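Alpha-galactosidase 1 (Saccharomyces cerevisiae, PDB 3LRK) hydrolyses terminal, non-reducing alpha-D-galactose residues from alpha-galactosides such as galactose oligosaccharides, galactomannans and galactolipids. Local coordinates at residues V266-K277 and L299-Y307; N352-G363 and V457-R468. The protein carries 1 engineered substitution. All coordinates share one frame; numbering follows the deposited sequence.

Contact 1 of 2, residues V266-K277 and L299-Y307; sequences VGVGNLTDDEEK and LKASSYSIY. With NAG (2-acetamido-2-deoxy-beta-D-glucopyranose), chain B; NAG (2-acetamido-2-deoxy-beta-D-glucopyranose), chain F.
Glu276 meets Ser303 and Lys300 with a separate oxygen for each. Its OE1 accepts the Ser303 OG proton through the syn lone pair at 2.7 Å, while Lys300 NZ makes a weak hydrogen bond of 3.2 Å, part of a salt bridge, to Glu276 OE2. Lys300 NZ also donates to Ser303 OG at 2.8 Å, closing a ring of three side chains. From above the carboxylate plane, Gly267 N gives Glu276 OE2 a further bond of 3.0 Å, tying the loop to the helix that follows it. Beside this polar cluster, the CD1 of Ile306 presses on Glu276 CB at 3.5 Å and passes Asp273, whose carboxylate pairs with Arg400.

Further along, Tyr307 OH donates to Val266 O at 2.6 Å. Val266 CG1, anti to the backbone N (chi1 178°), lies over one face of the Tyr307 ring in a CH-pi contact. Gly267 is at positive phi, and a CB there would clash with Leu299 CD1. Outside this layer, Asn270 ND2 carries an N-linked sugar, and Ser302 OG hydrogen-bonds O6 of another.

The axes of the short segments 273-277 and 301-307, from consecutive outer helices of the TIM barrel, are inclined by 20°. With an alanine at Glu276, Lys300 would probably lose its counter-charge and Gly267 N its acceptor. One carboxylate thus joins a loop amide, a hydroxyl and an ammonium, fixing loop and helices together.

Contact 2 of 2, residues N352-G363 and V457-R468; sequences NGDQVVALLNGG and VPAHGIAFYRLR
Arg466 crosses to Asp354 and Asn352 at one end of an antiparallel strand pair. Its CB leaves the sheet on the face shared with Val356, and CG, anti to the backbone N (chi1 -170°), passes Gln355 O and Asp354 CB. The chain stays extended through CD, which comes alongside Asp354 OD2, so that Arg466 NE donates to Asp354 OD2 at 2.9 Å on its anti lone pair. The two charged planes stand perpendicular, and a single carboxylate oxygen takes the main bond. At the tip, Arg466 NH2 reaches Asn352 OD1 at 2.9 Å, in the guanidinium plane but above the amide plane, and also donates to a water. From the opposite face of that amide, Asp354 N donates to the same OD1, forming an Asx turn. Arg468 NE adds a weak hydrogen bond to Asp354 OD2, part of a salt bridge.

Between the ends, Gln355, Val357 and Leu359 form hydrogen-bonded pairs with Leu467, Tyr465 and Ala463. On one face Ala358 CB meets the edge of the Phe464 ring, 3.8 Å from its CD1; on the other, Val357 CG2 lies 4.1 Å from Leu467 CG.

At the far end Asn361 ND2 donates to Val457 O at 2.8 Å and also bonds Val365 O, while its OD1 accepts from Gly363 N in a second Asx turn. Pro458 to Gly461 form a type II turn there.

These are central strands of the C-terminal beta-sandwich domain, with strands 342-349 and 391-395 as neighbours. Polar side chains secure both ends of an apolar pair: Asp354 lies between two arginines, which probably stabilise its negative charge, while Asn361 joins its own Asx turn through OD1 to the chain at Val457 through ND2.

In the fold
Contact 1 belongs to the catalytic TIM barrel and contact 2 to the C-terminal beta sandwich; their centres lie 18 Å apart, yet they touch directly. Glu275 OE2 and His460 ND1, 2.7 Å apart, probably share a hydrogen bond, and the His460 ring also stacks on Phe214. Beside it Asp274 OD2 packs on Pro458 CB at 3.5 Å. Helix 273-285 therefore serves both: it begins in contact 1, and farther along Ser281 and Met285 meet Ile462, Phe464 and Ala358 of contact 2. Neither contact contains the nucleophile Asp149 or the proton donor Asp209. Sugars lie near each; in contact 2 the side chain of Leu359 is about 6 Å from a bound NAG.

Contact 1 of 2, residues V266-K277 and L299-Y307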
loop_
_atom_site.group_PDB
_atom_site.type_symbol
_atom_site.label_atom_id
_atom_site.label_comp_id
_atom_site.label_asym_id
_atom_site.label_seq_id
_atom_site.Cartn_x
_atom_site.Cartn_y
_atom_site.Cartn_z
ATOM N N VAL A 266 -4.587 14.001 30.246
ATOM C CA VAL A 266 -5.107 14.081 31.606
ATOM C C VAL A 266 -5.017 15.542 32.058
ATOM O O VAL A 266 -3.965 16.172 31.956
ATOM C CB VAL A 266 -4.334 13.143 32.576
ATOM C CG1 VAL A 266 -4.864 13.267 34.010
ATOM C CG2 VAL A 266 -4.421 11.689 32.111
ATOM N N GLY A 267 -6.143 16.083 32.516
ATOM C CA GLY A 267 -6.206 17.478 32.944
ATOM C C GLY A 267 -6.300 18.466 31.798
ATOM O O GLY A 267 -6.182 19.675 32.013
ATOM N N VAL A 268 -6.492 17.957 30.580
ATOM C CA VAL A 268 -6.675 18.809 29.401
ATOM C C VAL A 268 -8.076 18.584 28.828
ATOM O O VAL A 268 -8.541 17.449 28.718
ATOM C CB VAL A 268 -5.609 18.544 28.291
ATOM C CG1 VAL A 268 -5.708 19.586 27.165
ATOM C CG2 VAL A 268 -4.200 18.534 28.864
ATOM N N GLY A 269 -8.739 19.671 28.456
ATOM C CA GLY A 269 -10.064 19.588 27.864
ATOM C C GLY A 269 -11.075 18.944 28.794
ATOM O O GLY A 269 -11.040 19.158 30.014
ATOM N N ASN A 270 -11.960 18.135 28.241
ATOM C CA ASN A 270 -13.121 17.647 28.967
ATOM C C ASN A 270 -13.313 16.135 29.055
ATOM O O ASN A 270 -14.373 15.614 28.971
ATOM C CB ASN A 270 -14.373 18.343 28.464
ATOM C CG ASN A 270 -14.215 19.853 28.397
ATOM O OD1 ASN A 270 -14.469 20.483 27.382
ATOM N ND2 ASN A 270 -13.818 20.427 29.478
ATOM N N LEU A 271 -12.236 15.438 29.255
ATOM C CA LEU A 271 -12.278 14.005 29.475
ATOM C C LEU A 271 -12.956 13.730 30.821
ATOM O O LEU A 271 -12.783 14.494 31.780
ATOM C CB LEU A 271 -10.858 13.425 29.428
ATOM C CG LEU A 271 -10.125 13.559 28.079
ATOM C CD1 LEU A 271 -8.631 13.271 28.226
ATOM C CD2 LEU A 271 -10.750 12.667 27.007
ATOM N N THR A 272 -13.758 12.670 30.877
ATOM C CA THR A 272 -14.350 12.240 32.147
ATOM C C THR A 272 -13.250 11.647 33.023
ATOM O O THR A 272 -12.130 11.425 32.551
ATOM C CB THR A 272 -15.504 11.215 31.955
ATOM O OG1 THR A 272 -14.976 9.949 31.526
ATOM C CG2 THR A 272 -16.549 11.734 30.954
ATOM N N ASP A 273 -13.554 11.395 34.291
ATOM C CA ASP A 273 -12.579 10.778 35.189
ATOM C C ASP A 273 -12.239 9.353 34.732
ATOM O O ASP A 273 -11.083 8.940 34.782
ATOM C CB ASP A 273 -13.078 10.768 36.638
ATOM C CG ASP A 273 -11.978 10.408 37.634
ATOM O OD1 ASP A 273 -10.881 11.011 37.577
ATOM O OD2 ASP A 273 -12.208 9.512 38.476
ATOM N N ASP A 274 -13.247 8.609 34.294
ATOM C CA ASP A 274 -13.007 7.270 33.747
ATOM C C ASP A 274 -12.112 7.298 32.509
ATOM O O ASP A 274 -11.211 6.473 32.387
ATOM C CB ASP A 274 -14.322 6.565 33.437
ATOM C CG ASP A 274 -15.039 6.120 34.686
ATOM O OD1 ASP A 274 -14.416 5.410 35.507
ATOM O OD2 ASP A 274 -16.222 6.486 34.840
ATOM N N GLU A 275 -12.375 8.247 31.608
ATOM C CA GLU A 275 -11.590 8.418 30.388
ATOM C C GLU A 275 -10.126 8.734 30.693
ATOM O O GLU A 275 -9.232 8.190 30.049
ATOM C CB GLU A 275 -12.201 9.498 29.478
ATOM C CG GLU A 275 -13.466 9.042 28.748
ATOM C CD GLU A 275 -14.143 10.138 27.924
ATOM O OE1 GLU A 275 -13.970 11.341 28.216
ATOM O OE2 GLU A 275 -14.878 9.789 26.980
ATOM N N GLU A 276 -9.891 9.606 31.677
ATOM C CA GLU A 276 -8.539 9.956 32.092
ATOM C C GLU A 276 -7.810 8.781 32.756
ATOM O O GLU A 276 -6.614 8.605 32.543
ATOM C CB GLU A 276 -8.537 11.198 32.993
ATOM C CG GLU A 276 -8.845 12.495 32.234
ATOM C CD GLU A 276 -8.663 13.760 33.066
ATOM O OE1 GLU A 276 -8.247 13.675 34.241
ATOM O OE2 GLU A 276 -8.931 14.850 32.524
ATOM N N LYS A 277 -8.533 7.963 33.527
ATOM C CA LYS A 277 -7.939 6.772 34.171
ATOM C C LYS A 277 -7.538 5.715 33.140
ATOM O O LYS A 277 -6.460 5.119 33.236
ATOM C CB LYS A 277 -8.908 6.135 35.177
ATOM C CG LYS A 277 -9.152 6.946 36.455
ATOM C CD LYS A 277 -9.592 6.046 37.611
ATOM C CE LYS A 277 -10.985 5.476 37.397
ATOM N NZ LYS A 277 -11.406 4.627 38.541
ATOM N N LEU A 299 -4.538 22.889 37.042
ATOM C CA LEU A 299 -4.795 21.464 37.029
ATOM C C LEU A 299 -5.848 21.140 38.088
ATOM O O LEU A 299 -5.687 21.517 39.258
ATOM C CB LEU A 299 -3.492 20.708 37.319
ATOM C CG LEU A 299 -3.500 19.179 37.427
ATOM C CD1 LEU A 299 -3.838 18.534 36.084
ATOM C CD2 LEU A 299 -2.161 18.682 37.928
ATOM N N LYS A 300 -6.913 20.453 37.676
ATOM C CA LYS A 300 -7.976 20.070 38.603
ATOM C C LYS A 300 -7.593 18.863 39.459
ATOM O O LYS A 300 -6.679 18.103 39.105
ATOM C CB LYS A 300 -9.323 19.873 37.894
ATOM C CG LYS A 300 -9.458 18.647 36.995
ATOM C CD LYS A 300 -10.789 18.700 36.246
ATOM C CE LYS A 300 -11.136 17.382 35.587
ATOM N NZ LYS A 300 -10.160 17.042 34.491
ATOM N N ALA A 301 -8.312 18.710 40.574
ATOM C CA ALA A 301 -8.039 17.694 41.595
ATOM C C ALA A 301 -8.012 16.253 41.080
ATOM O O ALA A 301 -7.055 15.519 41.352
ATOM C CB ALA A 301 -9.034 17.826 42.744
ATOM N N SER A 302 -9.059 15.840 40.365
ATOM C CA SER A 302 -9.145 14.458 39.879
ATOM C C SER A 302 -7.991 14.123 38.937
ATOM O O SER A 302 -7.476 12.998 38.948
ATOM C CB SER A 302 -10.490 14.163 39.210
ATOM O OG SER A 302 -10.738 14.992 38.078
ATOM N N SER A 303 -7.598 15.098 38.121
ATOM C CA SER A 303 -6.506 14.904 37.163
ATOM C C SER A 303 -5.164 14.793 37.877
ATOM O O SER A 303 -4.348 13.924 37.554
ATOM C CB SER A 303 -6.495 16.025 36.128
ATOM O OG SER A 303 -7.699 16.016 35.380
ATOM N N TYR A 304 -4.945 15.664 38.862
ATOM C CA TYR A 304 -3.754 15.597 39.713
ATOM C C TYR A 304 -3.562 14.223 40.367
ATOM O O TYR A 304 -2.462 13.693 40.358
ATOM C CB TYR A 304 -3.774 16.715 40.772
ATOM C CG TYR A 304 -2.652 16.660 41.789
ATOM C CD1 TYR A 304 -1.299 16.674 41.399
ATOM C CD2 TYR A 304 -2.938 16.639 43.155
ATOM C CE1 TYR A 304 -0.276 16.632 42.356
ATOM C CE2 TYR A 304 -1.940 16.600 44.095
ATOM C CZ TYR A 304 -0.616 16.603 43.708
ATOM O OH TYR A 304 0.351 16.561 44.702
ATOM N N SER A 305 -4.625 13.640 40.919
ATOM C CA SER A 305 -4.474 12.338 41.582
ATOM C C SER A 305 -4.302 11.181 40.588
ATOM O O SER A 305 -3.820 10.106 40.954
ATOM C CB SER A 305 -5.625 12.055 42.544
ATOM O OG SER A 305 -6.841 11.941 41.853
ATOM N N ILE A 306 -4.705 11.403 39.338
ATOM C CA ILE A 306 -4.399 10.442 38.274
ATOM C C ILE A 306 -2.881 10.451 37.995
ATOM O O ILE A 306 -2.222 9.400 38.068
ATOM C CB ILE A 306 -5.276 10.678 37.012
ATOM C CG1 ILE A 306 -6.710 10.208 37.305
ATOM C CG2 ILE A 306 -4.708 9.927 35.783
ATOM C CD1 ILE A 306 -7.756 10.750 36.377
ATOM N N TYR A 307 -2.325 11.638 37.739
ATOM C CA TYR A 307 -0.878 11.788 37.506
ATOM C C TYR A 307 -0.027 11.301 38.678
ATOM O O TYR A 307 1.140 10.966 38.502
ATOM C CB TYR A 307 -0.519 13.249 37.257
ATOM C CG TYR A 307 -0.806 13.757 35.865
ATOM C CD1 TYR A 307 -1.636 14.860 35.670
ATOM C CD2 TYR A 307 -0.227 13.147 34.739
ATOM C CE1 TYR A 307 -1.899 15.351 34.383
ATOM C CE2 TYR A 307 -0.487 13.627 33.448
ATOM C CZ TYR A 307 -1.319 14.722 33.282
ATOM O OH TYR A 307 -1.570 15.186 32.014
HETATM C C1 NAG B . -13.507 21.539 30.317
HETATM C C2 NAG B . -12.392 22.550 30.654
HETATM C C3 NAG B . -12.650 23.466 31.878
HETATM C C4 NAG B . -14.143 23.744 32.120
HETATM C C5 NAG B . -14.940 22.467 31.907
HETATM C C6 NAG B . -16.429 22.615 32.202
HETATM C C7 NAG B . -9.948 22.385 30.800
HETATM C C8 NAG B . -8.882 21.709 31.609
HETATM N N2 NAG B . -11.151 21.814 30.830
HETATM O O3 NAG B . -11.938 24.694 31.724
HETATM O O4 NAG B . -14.358 24.225 33.429
HETATM O O5 NAG B . -14.760 22.136 30.551
HETATM O O6 NAG B . -17.026 21.342 32.131
HETATM O O7 NAG B . -9.697 23.410 30.160
HETATM C C1 NAG F . -13.387 13.587 41.784
HETATM C C2 NAG F . -14.453 12.486 41.898
HETATM C C3 NAG F . -14.894 11.954 40.532
HETATM C C4 NAG F . -15.171 13.069 39.526
HETATM C C5 NAG F . -14.069 14.125 39.548
HETATM C C6 NAG F . -14.428 15.305 38.648
HETATM C C7 NAG F . -14.483 11.237 43.980
HETATM C C8 NAG F . -13.486 11.294 45.108
HETATM N N2 NAG F . -14.002 11.393 42.745
HETATM O O3 NAG F . -16.081 11.203 40.675
HETATM O O4 NAG F . -15.304 12.514 38.232
HETATM O O5 NAG F . -13.856 14.578 40.878
HETATM O O6 NAG F . -13.368 16.232 38.624
HETATM O O7 NAG F . -15.683 11.062 44.215
HETATM O O HOH W 1 -7.222 20.265 34.773
HETATM O O HOH W 2 -12.221 17.021 32.218
HETATM O O HOH W 3 -9.707 18.636 32.434
#

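Contact 2 of 2, residues N352-G363 and V457-R468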
loop_
_atom_site.group_PDB
_atom_site.type_symbol
_atom_site.label_atom_id
_atom_site.label_comp_id
_atom_site.label_asym_id
_atom_site.label_seq_id
_atom_site.Cartn_x
_atom_site.Cartn_y
_atom_site.Cartn_z
ATOM N N ASN A 352 9.187 -8.618 38.507
ATOM C CA ASN A 352 9.178 -9.417 39.756
ATOM C C ASN A 352 8.361 -10.716 39.676
ATOM O O ASN A 352 8.259 -11.462 40.664
ATOM C CB ASN A 352 8.732 -8.563 40.957
ATOM C CG ASN A 352 7.226 -8.299 40.982
ATOM O OD1 ASN A 352 6.531 -8.448 39.976
ATOM N ND2 ASN A 352 6.724 -7.871 42.137
ATOM N N GLY A 353 7.769 -10.972 38.510
ATOM C CA GLY A 353 6.977 -12.174 38.282
ATOM C C GLY A 353 5.476 -11.948 38.298
ATOM O O GLY A 353 4.709 -12.854 37.977
ATOM N N ASP A 354 5.054 -10.742 38.674
ATOM C CA ASP A 354 3.643 -10.378 38.661
ATOM C C ASP A 354 3.150 -10.180 37.213
ATOM O O ASP A 354 3.938 -10.230 36.276
ATOM C CB ASP A 354 3.400 -9.106 39.495
ATOM C CG ASP A 354 3.747 -9.279 40.979
ATOM O OD1 ASP A 354 3.960 -10.426 41.445
ATOM O OD2 ASP A 354 3.799 -8.253 41.689
ATOM N N GLN A 355 1.843 -9.990 37.048
ATOM C CA GLN A 355 1.223 -9.738 35.742
ATOM C C GLN A 355 0.332 -8.507 35.846
ATOM O O GLN A 355 -0.371 -8.349 36.841
ATOM C CB GLN A 355 0.383 -10.957 35.317
ATOM C CG GLN A 355 0.007 -11.018 33.810
ATOM C CD GLN A 355 1.168 -11.443 32.899
ATOM O OE1 GLN A 355 1.052 -11.405 31.668
ATOM N NE2 GLN A 355 2.281 -11.854 33.496
ATOM N N VAL A 356 0.364 -7.631 34.836
ATOM C CA VAL A 356 -0.589 -6.512 34.758
ATOM C C VAL A 356 -1.703 -6.908 33.823
ATOM O O VAL A 356 -1.448 -7.396 32.718
ATOM C CB VAL A 356 -0.021 -5.195 34.146
ATOM C CG1 VAL A 356 -0.688 -3.962 34.788
ATOM C CG2 VAL A 356 1.451 -5.110 34.239
ATOM N N VAL A 357 -2.935 -6.669 34.257
ATOM C CA VAL A 357 -4.113 -6.989 33.463
ATOM C C VAL A 357 -4.971 -5.739 33.325
ATOM O O VAL A 357 -5.168 -5.003 34.297
ATOM C CB VAL A 357 -4.916 -8.164 34.093
ATOM C CG1 VAL A 357 -6.093 -8.557 33.210
ATOM C CG2 VAL A 357 -4.011 -9.364 34.303
ATOM N N ALA A 358 -5.447 -5.481 32.111
ATOM C CA ALA A 358 -6.364 -4.367 31.869
ATOM C C ALA A 358 -7.641 -4.883 31.233
ATOM O O ALA A 358 -7.601 -5.571 30.211
ATOM C CB ALA A 358 -5.715 -3.295 30.979
ATOM N N LEU A 359 -8.770 -4.583 31.859
ATOM C CA LEU A 359 -10.061 -4.792 31.218
ATOM C C LEU A 359 -10.614 -3.430 30.806
ATOM O O LEU A 359 -10.965 -2.597 31.645
ATOM C CB LEU A 359 -11.019 -5.569 32.126
ATOM C CG LEU A 359 -10.652 -7.050 32.301
ATOM C CD1 LEU A 359 -11.447 -7.697 33.440
ATOM C CD2 LEU A 359 -10.869 -7.815 30.996
ATOM N N LEU A 360 -10.652 -3.202 29.499
ATOM C CA LEU A 360 -10.915 -1.875 28.971
ATOM C C LEU A 360 -12.285 -1.821 28.305
ATOM O O LEU A 360 -12.558 -2.549 27.346
ATOM C CB LEU A 360 -9.791 -1.459 28.005
ATOM C CG LEU A 360 -9.818 -0.099 27.298
ATOM C CD1 LEU A 360 -9.718 1.061 28.302
ATOM C CD2 LEU A 360 -8.675 -0.041 26.292
ATOM N N ASN A 361 -13.147 -0.963 28.839
ATOM C CA ASN A 361 -14.505 -0.806 28.336
ATOM C C ASN A 361 -14.641 0.470 27.507
ATOM O O ASN A 361 -14.965 1.537 28.031
ATOM C CB ASN A 361 -15.516 -0.816 29.497
ATOM C CG ASN A 361 -16.959 -0.694 29.030
ATOM O OD1 ASN A 361 -17.266 -0.866 27.847
ATOM N ND2 ASN A 361 -17.853 -0.382 29.958
ATOM N N GLY A 362 -14.408 0.349 26.208
ATOM C CA GLY A 362 -14.567 1.484 25.301
ATOM C C GLY A 362 -15.994 1.692 24.825
ATOM O O GLY A 362 -16.242 2.548 23.978
ATOM N N GLY A 363 -16.928 0.908 25.363
ATOM C CA GLY A 363 -18.353 1.042 25.041
ATOM C C GLY A 363 -19.012 2.193 25.788
ATOM O O GLY A 363 -18.433 2.755 26.716
ATOM N N VAL A 457 -17.248 -2.605 34.688
ATOM C CA VAL A 457 -16.353 -1.546 34.198
ATOM C C VAL A 457 -17.183 -0.394 33.626
ATOM O O VAL A 457 -18.014 -0.611 32.741
ATOM C CB VAL A 457 -15.338 -2.076 33.138
ATOM C CG1 VAL A 457 -14.311 -1.007 32.795
ATOM C CG2 VAL A 457 -14.617 -3.325 33.643
ATOM N N PRO A 458 -16.966 0.832 34.141
ATOM C CA PRO A 458 -17.710 1.998 33.672
ATOM C C PRO A 458 -17.488 2.279 32.184
ATOM O O PRO A 458 -16.465 1.876 31.613
ATOM C CB PRO A 458 -17.150 3.151 34.516
ATOM C CG PRO A 458 -16.464 2.518 35.667
ATOM C CD PRO A 458 -16.005 1.174 35.204
ATOM N N ALA A 459 -18.451 2.964 31.568
ATOM C CA ALA A 459 -18.324 3.427 30.185
ATOM C C ALA A 459 -17.030 4.217 29.986
ATOM O O ALA A 459 -16.705 5.096 30.797
ATOM C CB ALA A 459 -19.515 4.281 29.813
ATOM N N HIS A 460 -16.300 3.901 28.912
ATOM C CA HIS A 460 -15.005 4.542 28.613
ATOM C C HIS A 460 -14.023 4.440 29.783
ATOM O O HIS A 460 -13.197 5.327 29.995
ATOM C CB HIS A 460 -15.198 6.016 28.208
ATOM C CG HIS A 460 -15.825 6.208 26.862
ATOM N ND1 HIS A 460 -15.816 7.421 26.207
ATOM C CD2 HIS A 460 -16.465 5.342 26.039
ATOM C CE1 HIS A 460 -16.433 7.298 25.046
ATOM N NE2 HIS A 460 -16.832 6.046 24.916
ATOM N N GLY A 461 -14.115 3.350 30.538
ATOM C CA GLY A 461 -13.295 3.161 31.726
ATOM C C GLY A 461 -12.511 1.868 31.729
ATOM O O GLY A 461 -12.471 1.137 30.725
ATOM N N ILE A 462 -11.919 1.561 32.880
ATOM C CA ILE A 462 -10.942 0.488 32.974
ATOM C C ILE A 462 -10.962 -0.223 34.332
ATOM O O ILE A 462 -11.173 0.402 35.373
ATOM C CB ILE A 462 -9.491 1.023 32.621
ATOM C CG1 ILE A 462 -8.523 -0.121 32.311
ATOM C CG2 ILE A 462 -8.947 2.001 33.690
ATOM C CD1 ILE A 462 -7.131 0.337 31.829
ATOM N N ALA A 463 -10.777 -1.539 34.295
ATOM C CA ALA A 463 -10.331 -2.285 35.466
ATOM C C ALA A 463 -8.853 -2.596 35.262
ATOM O O ALA A 463 -8.468 -3.312 34.330
ATOM C CB ALA A 463 -11.145 -3.567 35.648
ATOM N N PHE A 464 -8.020 -2.054 36.139
ATOM C CA PHE A 464 -6.570 -2.146 35.973
ATOM C C PHE A 464 -5.961 -2.890 37.168
ATOM O O PHE A 464 -5.948 -2.367 38.285
ATOM C CB PHE A 464 -5.997 -0.729 35.830
ATOM C CG PHE A 464 -4.648 -0.665 35.162
ATOM C CD1 PHE A 464 -4.396 -1.349 33.971
ATOM C CD2 PHE A 464 -3.636 0.117 35.710
ATOM C CE1 PHE A 464 -3.151 -1.272 33.360
ATOM C CE2 PHE A 464 -2.384 0.203 35.097
ATOM C CZ PHE A 464 -2.150 -0.491 33.920
ATOM N N TYR A 465 -5.467 -4.104 36.924
ATOM C CA TYR A 465 -5.004 -4.992 38.002
ATOM C C TYR A 465 -3.543 -5.401 37.943
ATOM O O TYR A 465 -2.962 -5.547 36.862
ATOM C CB TYR A 465 -5.804 -6.297 38.023
ATOM C CG TYR A 465 -7.298 -6.161 38.110
ATOM C CD1 TYR A 465 -8.112 -6.738 37.140
ATOM C CD2 TYR A 465 -7.905 -5.470 39.160
ATOM C CE1 TYR A 465 -9.493 -6.642 37.205
ATOM C CE2 TYR A 465 -9.294 -5.357 39.230
ATOM C CZ TYR A 465 -10.076 -5.953 38.249
ATOM O OH TYR A 465 -11.443 -5.859 38.295
ATOM N N ARG A 466 -2.974 -5.637 39.124
ATOM C CA ARG A 466 -1.715 -6.349 39.249
ATOM C C ARG A 466 -1.993 -7.704 39.906
ATOM O O ARG A 466 -2.587 -7.764 40.983
ATOM C CB ARG A 466 -0.696 -5.538 40.057
ATOM C CG ARG A 466 0.708 -6.121 40.027
ATOM C CD ARG A 466 1.761 -5.168 40.571
ATOM N NE ARG A 466 3.085 -5.772 40.462
ATOM C CZ ARG A 466 4.192 -5.133 40.094
ATOM N NH1 ARG A 466 4.156 -3.843 39.790
ATOM N NH2 ARG A 466 5.342 -5.794 40.009
ATOM N N LEU A 467 -1.595 -8.783 39.233
ATOM C CA LEU A 467 -1.727 -10.139 39.778
ATOM C C LEU A 467 -0.421 -10.603 40.402
ATOM O O LEU A 467 0.648 -10.437 39.816
ATOM C CB LEU A 467 -2.179 -11.148 38.706
ATOM C CG LEU A 467 -3.552 -11.046 38.015
ATOM C CD1 LEU A 467 -4.059 -12.429 37.626
ATOM C CD2 LEU A 467 -4.605 -10.340 38.841
ATOM N N ARG A 468 -0.515 -11.188 41.597
ATOM C CA ARG A 468 0.660 -11.654 42.336
ATOM C C ARG A 468 0.436 -13.102 42.765
ATOM O O ARG A 468 -0.696 -13.478 43.079
ATOM C CB ARG A 468 0.920 -10.780 43.572
ATOM C CG ARG A 468 0.931 -9.275 43.313
ATOM C CD ARG A 468 1.601 -8.522 44.447
ATOM N NE ARG A 468 3.039 -8.793 44.492
ATOM C CZ ARG A 468 3.843 -8.467 45.499
ATOM N NH1 ARG A 468 3.363 -7.841 46.571
ATOM N NH2 ARG A 468 5.134 -8.767 45.430
HETATM O O HOH W 4 8.015 -5.767 38.952
HETATM O O HOH W 5 5.175 -10.787 43.799
HETATM O O HOH W 6 -18.155 4.271 23.190
#